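Long-range contact in SPbeta prophage-derived uncharacterized protein YopT (Bacillus subtilis, PDB 2DLB), which is of unknown function but forms a homodimer and is encoded by the SPbeta prophage of the Bacillus subtilis chromosome: residues L37-V43 / N54-M60. Numbering follows the deposited sequence. Where two conformers were deposited one is given.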
ATOM      1  N   LEU A  37       3.498  -5.250   9.927  1.00 12.10           N
ATOM      2  CA  LEU A  37       2.390  -4.930   9.052  1.00 12.06           C
ATOM      3  C   LEU A  37       1.999  -6.094   8.140  1.00 10.53           C
ATOM      4  O   LEU A  37       0.960  -6.012   7.503  1.00 11.80           O
ATOM      5  CB  LEU A  37       2.718  -3.763   8.114  1.00 12.04           C
ATOM      6  CG  LEU A  37       3.038  -2.428   8.783  1.00 18.84           C
ATOM      7  CD1 LEU A  37       3.505  -1.395   7.763  1.00 24.80           C
ATOM      8  CD2 LEU A  37       1.821  -1.967   9.596  1.00 28.43           C
ATOM      9  N   LEU A  38       2.837  -7.133   8.045  1.00 10.27           N
ATOM     10  CA  LEU A  38       2.720  -8.131   7.011  1.00 11.12           C
ATOM     11  C   LEU A  38       1.335  -8.774   6.937  1.00  9.40           C
ATOM     12  O   LEU A  38       0.918  -9.108   5.837  1.00 11.87           O
ATOM     13  CB  LEU A  38       3.778  -9.229   7.169  1.00 13.35           C
ATOM     14  CG  LEU A  38       5.203  -8.842   6.880  1.00 15.10           C
ATOM     15  CD1 LEU A  38       6.085 -10.052   7.208  1.00 23.36           C
ATOM     16  CD2 LEU A  38       5.431  -8.448   5.434  1.00 21.26           C
ATOM     17  N   LEU A  39       0.697  -8.965   8.095  1.00  8.66           N
ATOM     18  CA  LEU A  39      -0.567  -9.689   8.112  1.00  8.60           C
ATOM     19  C   LEU A  39      -1.770  -8.761   8.177  1.00  7.96           C
ATOM     20  O   LEU A  39      -2.879  -9.208   8.368  1.00  8.80           O
ATOM     21  CB  LEU A  39      -0.603 -10.688   9.266  1.00 10.42           C
ATOM     22  CG  LEU A  39       0.521 -11.723   9.256  1.00 12.03           C
ATOM     23  CD1 LEU A  39       0.339 -12.637  10.467  1.00 14.24           C
ATOM     24  CD2 LEU A  39       0.558 -12.509   7.945  1.00 17.57           C
ATOM     25  N   SER A  40      -1.566  -7.457   7.991  1.00  7.79           N
ATOM     26  CA  SER A  40      -2.677  -6.520   7.995  1.00  7.39           C
ATOM     27  C   SER A  40      -3.731  -6.935   6.973  1.00  7.03           C
ATOM     28  O   SER A  40      -3.427  -7.297   5.842  1.00  8.51           O
ATOM     29  CB  SER A  40      -2.159  -5.122   7.693  1.00  7.48           C
ATOM     30  OG  SER A  40      -3.192  -4.211   7.477  1.00  9.89           O
ATOM     31  N   LYS A  41      -5.007  -6.840   7.376  1.00  7.38           N
ATOM     32  CA  LYS A  41      -6.117  -7.259   6.542  1.00  7.41           C
ATOM     33  C   LYS A  41      -6.715  -6.135   5.706  1.00  6.47           C
ATOM     34  O   LYS A  41      -7.545  -6.411   4.827  1.00  7.71           O
ATOM     35  CB  LYS A  41      -7.229  -7.866   7.427  1.00 10.18           C
ATOM     36  CG  LYS A  41      -6.740  -9.073   8.197  1.00 13.39           C
ATOM     37  CD  LYS A  41      -6.464 -10.293   7.366  1.00 25.15           C
ATOM     38  CE  LYS A  41      -6.353 -11.514   8.258  1.00 29.35           C
ATOM     39  NZ  LYS A  41      -5.632 -12.653   7.673  1.00 35.13           N
ATOM     40  N   GLU A  42      -6.365  -4.899   6.007  1.00  6.86           N
ATOM     41  CA  GLU A  42      -7.022  -3.737   5.368  1.00  6.59           C
ATOM     42  C   GLU A  42      -6.051  -2.599   5.262  1.00  7.16           C
ATOM     43  O   GLU A  42      -5.344  -2.264   6.228  1.00  8.43           O
ATOM     44  CB  GLU A  42      -8.258  -3.321   6.182  1.00  7.92           C
ATOM     45  CG  GLU A  42      -9.137  -2.228   5.531  1.00 10.04           C
ATOM     46  CD  GLU A  42     -10.423  -2.032   6.297  1.00 10.51           C
ATOM     47  OE1 GLU A  42     -10.390  -1.780   7.500  1.00 15.81           O
ATOM     48  OE2 GLU A  42     -11.502  -2.182   5.724  1.00 10.88           O
ATOM     49  N   VAL A  43      -6.001  -1.983   4.095  1.00  7.74           N
ATOM     50  CA  VAL A  43      -5.191  -0.814   3.798  1.00  7.50           C
ATOM     51  C   VAL A  43      -6.121   0.320   3.380  1.00  6.50           C
ATOM     52  O   VAL A  43      -7.137   0.117   2.739  1.00  8.10           O
ATOM     53  CB  VAL A  43      -4.143  -1.131   2.712  1.00  7.80           C
ATOM     54  CG1 VAL A  43      -4.762  -1.554   1.382  1.00  9.81           C
ATOM     55  CG2 VAL A  43      -3.163   0.038   2.533  1.00  9.37           C
ATOM     56  N   ASN A  54     -10.861   2.458   1.853  1.00  7.86           N
ATOM     57  CA  ASN A  54     -10.357   1.226   2.427  1.00  7.06           C
ATOM     58  C   ASN A  54     -10.483   0.057   1.471  1.00  6.64           C
ATOM     59  O   ASN A  54     -11.461  -0.051   0.705  1.00  8.35           O
ATOM     60  CB  ASN A  54     -11.171   0.871   3.683  1.00  8.40           C
ATOM     61  CG  ASN A  54     -11.192   1.982   4.688  1.00 14.75           C
ATOM     62  OD1 ASN A  54     -10.265   2.734   4.856  1.00 25.57           O
ATOM     63  ND2 ASN A  54     -12.345   2.141   5.270  1.00 19.96           N
ATOM     64  N   PHE A  55      -9.501  -0.809   1.485  1.00  6.61           N
ATOM     65  CA  PHE A  55      -9.443  -1.991   0.651  1.00  6.65           C
ATOM     66  C   PHE A  55      -9.030  -3.235   1.439  1.00  6.50           C
ATOM     67  O   PHE A  55      -8.197  -3.145   2.352  1.00  6.86           O
ATOM     68  CB  PHE A  55      -8.398  -1.864  -0.464  1.00  7.49           C
ATOM     69  CG  PHE A  55      -8.612  -0.684  -1.379  1.00  7.33           C
ATOM     70  CD1 PHE A  55      -9.424  -0.854  -2.490  1.00  8.73           C
ATOM     71  CD2 PHE A  55      -8.018   0.532  -1.125  1.00  9.00           C
ATOM     72  CE1 PHE A  55      -9.642   0.211  -3.306  1.00  9.11           C
ATOM     73  CE2 PHE A  55      -8.256   1.597  -1.969  1.00 10.03           C
ATOM     74  CZ  PHE A  55      -9.056   1.411  -3.059  1.00  8.43           C
ATOM     75  N   LYS A  56      -9.589  -4.378   1.052  1.00  6.97           N
ATOM     76  CA  LYS A  56      -9.108  -5.648   1.532  1.00  6.43           C
ATOM     77  C   LYS A  56      -7.669  -5.862   1.029  1.00  6.21           C
ATOM     78  O   LYS A  56      -7.430  -5.804  -0.170  1.00  7.76           O
ATOM     79  CB  LYS A  56     -10.009  -6.801   1.090  1.00  6.86           C
ATOM     80  CG  LYS A  56      -9.513  -8.167   1.512  1.00  9.17           C
ATOM     81  CD  LYS A  56     -10.439  -9.299   1.068  1.00 12.13           C
ATOM     82  CE  LYS A  56      -9.814 -10.661   1.432  1.00 16.75           C
ATOM     83  NZ  LYS A  56     -10.762 -11.770   1.160  1.00 21.86           N
ATOM     84  N   LEU A  57      -6.773  -6.171   1.962  1.00  6.96           N
ATOM     85  CA  LEU A  57      -5.379  -6.466   1.672  1.00  8.14           C
ATOM     86  C   LEU A  57      -5.139  -7.955   1.802  1.00  8.94           C
ATOM     87  O   LEU A  57      -5.383  -8.498   2.901  1.00 10.62           O
ATOM     88  CB  LEU A  57      -4.500  -5.696   2.659  1.00  8.69           C
ATOM     89  CG  LEU A  57      -3.017  -5.770   2.518  1.00  8.98           C
ATOM     90  CD1 LEU A  57      -2.567  -5.253   1.148  1.00 10.01           C
ATOM     91  CD2 LEU A  57      -2.360  -4.972   3.643  1.00 11.19           C
ATOM     92  N   SER A  58      -4.718  -8.580   0.711  0.50  9.08           N
ATOM     93  CA  SER A  58      -4.472  -9.995   0.535  0.50 11.61           C
ATOM     94  C   SER A  58      -3.045 -10.438   0.831  0.50 12.33           C
ATOM     95  O   SER A  58      -2.809 -11.591   1.233  0.50 13.67           O
ATOM     96  CB  SER A  58      -4.798 -10.404  -0.922  0.50 13.91           C
ATOM     97  OG  SER A  58      -4.337  -9.439  -1.851  0.50 33.20           O
ATOM     98  N   ASP A  59      -2.092  -9.566   0.589  1.00 12.37           N
ATOM     99  CA  ASP A  59      -0.674  -9.874   0.685  1.00 14.03           C
ATOM    100  C   ASP A  59       0.124  -8.638   0.818  1.00 10.10           C
ATOM    101  O   ASP A  59      -0.291  -7.635   0.266  1.00 10.80           O
ATOM    102  CB  ASP A  59      -0.159 -10.624  -0.598  1.00 20.75           C
ATOM    103  CG  ASP A  59       1.274 -11.076  -0.447  1.00 24.30           C
ATOM    104  OD1 ASP A  59       1.548 -11.666   0.621  1.00 31.89           O
ATOM    105  OD2 ASP A  59       2.138 -10.870  -1.325  1.00 33.71           O
HETATM  106  N   MSE A  60       1.251  -8.723   1.502  1.00 12.18           N
HETATM  107  CA  MSE A  60       2.205  -7.643   1.566  1.00 13.04           C
HETATM  108  C   MSE A  60       3.637  -8.155   1.592  1.00 12.48           C
HETATM  109  O   MSE A  60       3.862  -9.124   2.308  1.00 15.77           O
HETATM  110  CB  MSE A  60       2.046  -6.828   2.870  1.00 16.19           C
HETATM  111  CG  MSE A  60       3.148  -5.750   2.917  1.00 24.04           C
HETATM  112 SE   MSE A  60       2.922  -4.990   4.602  1.00 41.56          SE
HETATM  113  CE  MSE A  60       4.506  -3.930   4.503  1.00101.50           C
TER
HETATM  114  O   HOH W   1       1.619 -10.718   3.817  1.00 20.68           O
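Val43 and Phe55 form a hydrogen-bonded antiparallel pair: Phe55 N reaches Val43 O at 2.8 Å and Val43 N returns the bond to Phe55 O, the latter in the carbonyl plane. Glu42 and Lys56 make the adjoining non-hydrogen-bonded pair, where Glu42 CA lies 3.3 Å from Phe55 O in a CA-H...O contact. The next bond, Leu57 N to Lys41 O, is straight at the hydrogen (174°), yet its donor stands 56° out of the carbonyl plane, consistent with the two segments leaving regular strand pairing here. Beyond it residues 37-40 fold into a type I turn, and a water bridges the segments, donating to Leu38 O and accepting from Met60 N.

Leu57, its CG anti to the backbone N (chi1 -177°), brings CD2 to 3.4 Å from Ser40 O. Met60, present as selenomethionine, reaches the turn with an extended side chain, SE lying 3.7 Å from Leu37 CB. Val43 CG1 meets Phe55 CB obliquely at 4.1 Å, while Glu42 OE2 comes within 3.7 Å of Asn54 CB.

Ser40 OG is hydrogen-bonded to Leu46 O of the second subunit, whose strand also pairs with both segments. The paired residues belong to the open end of a beta hairpin, strands 42-46 and 52-69, with the preceding turn packed on the longer strand, in a sheet continuous across the homodimer.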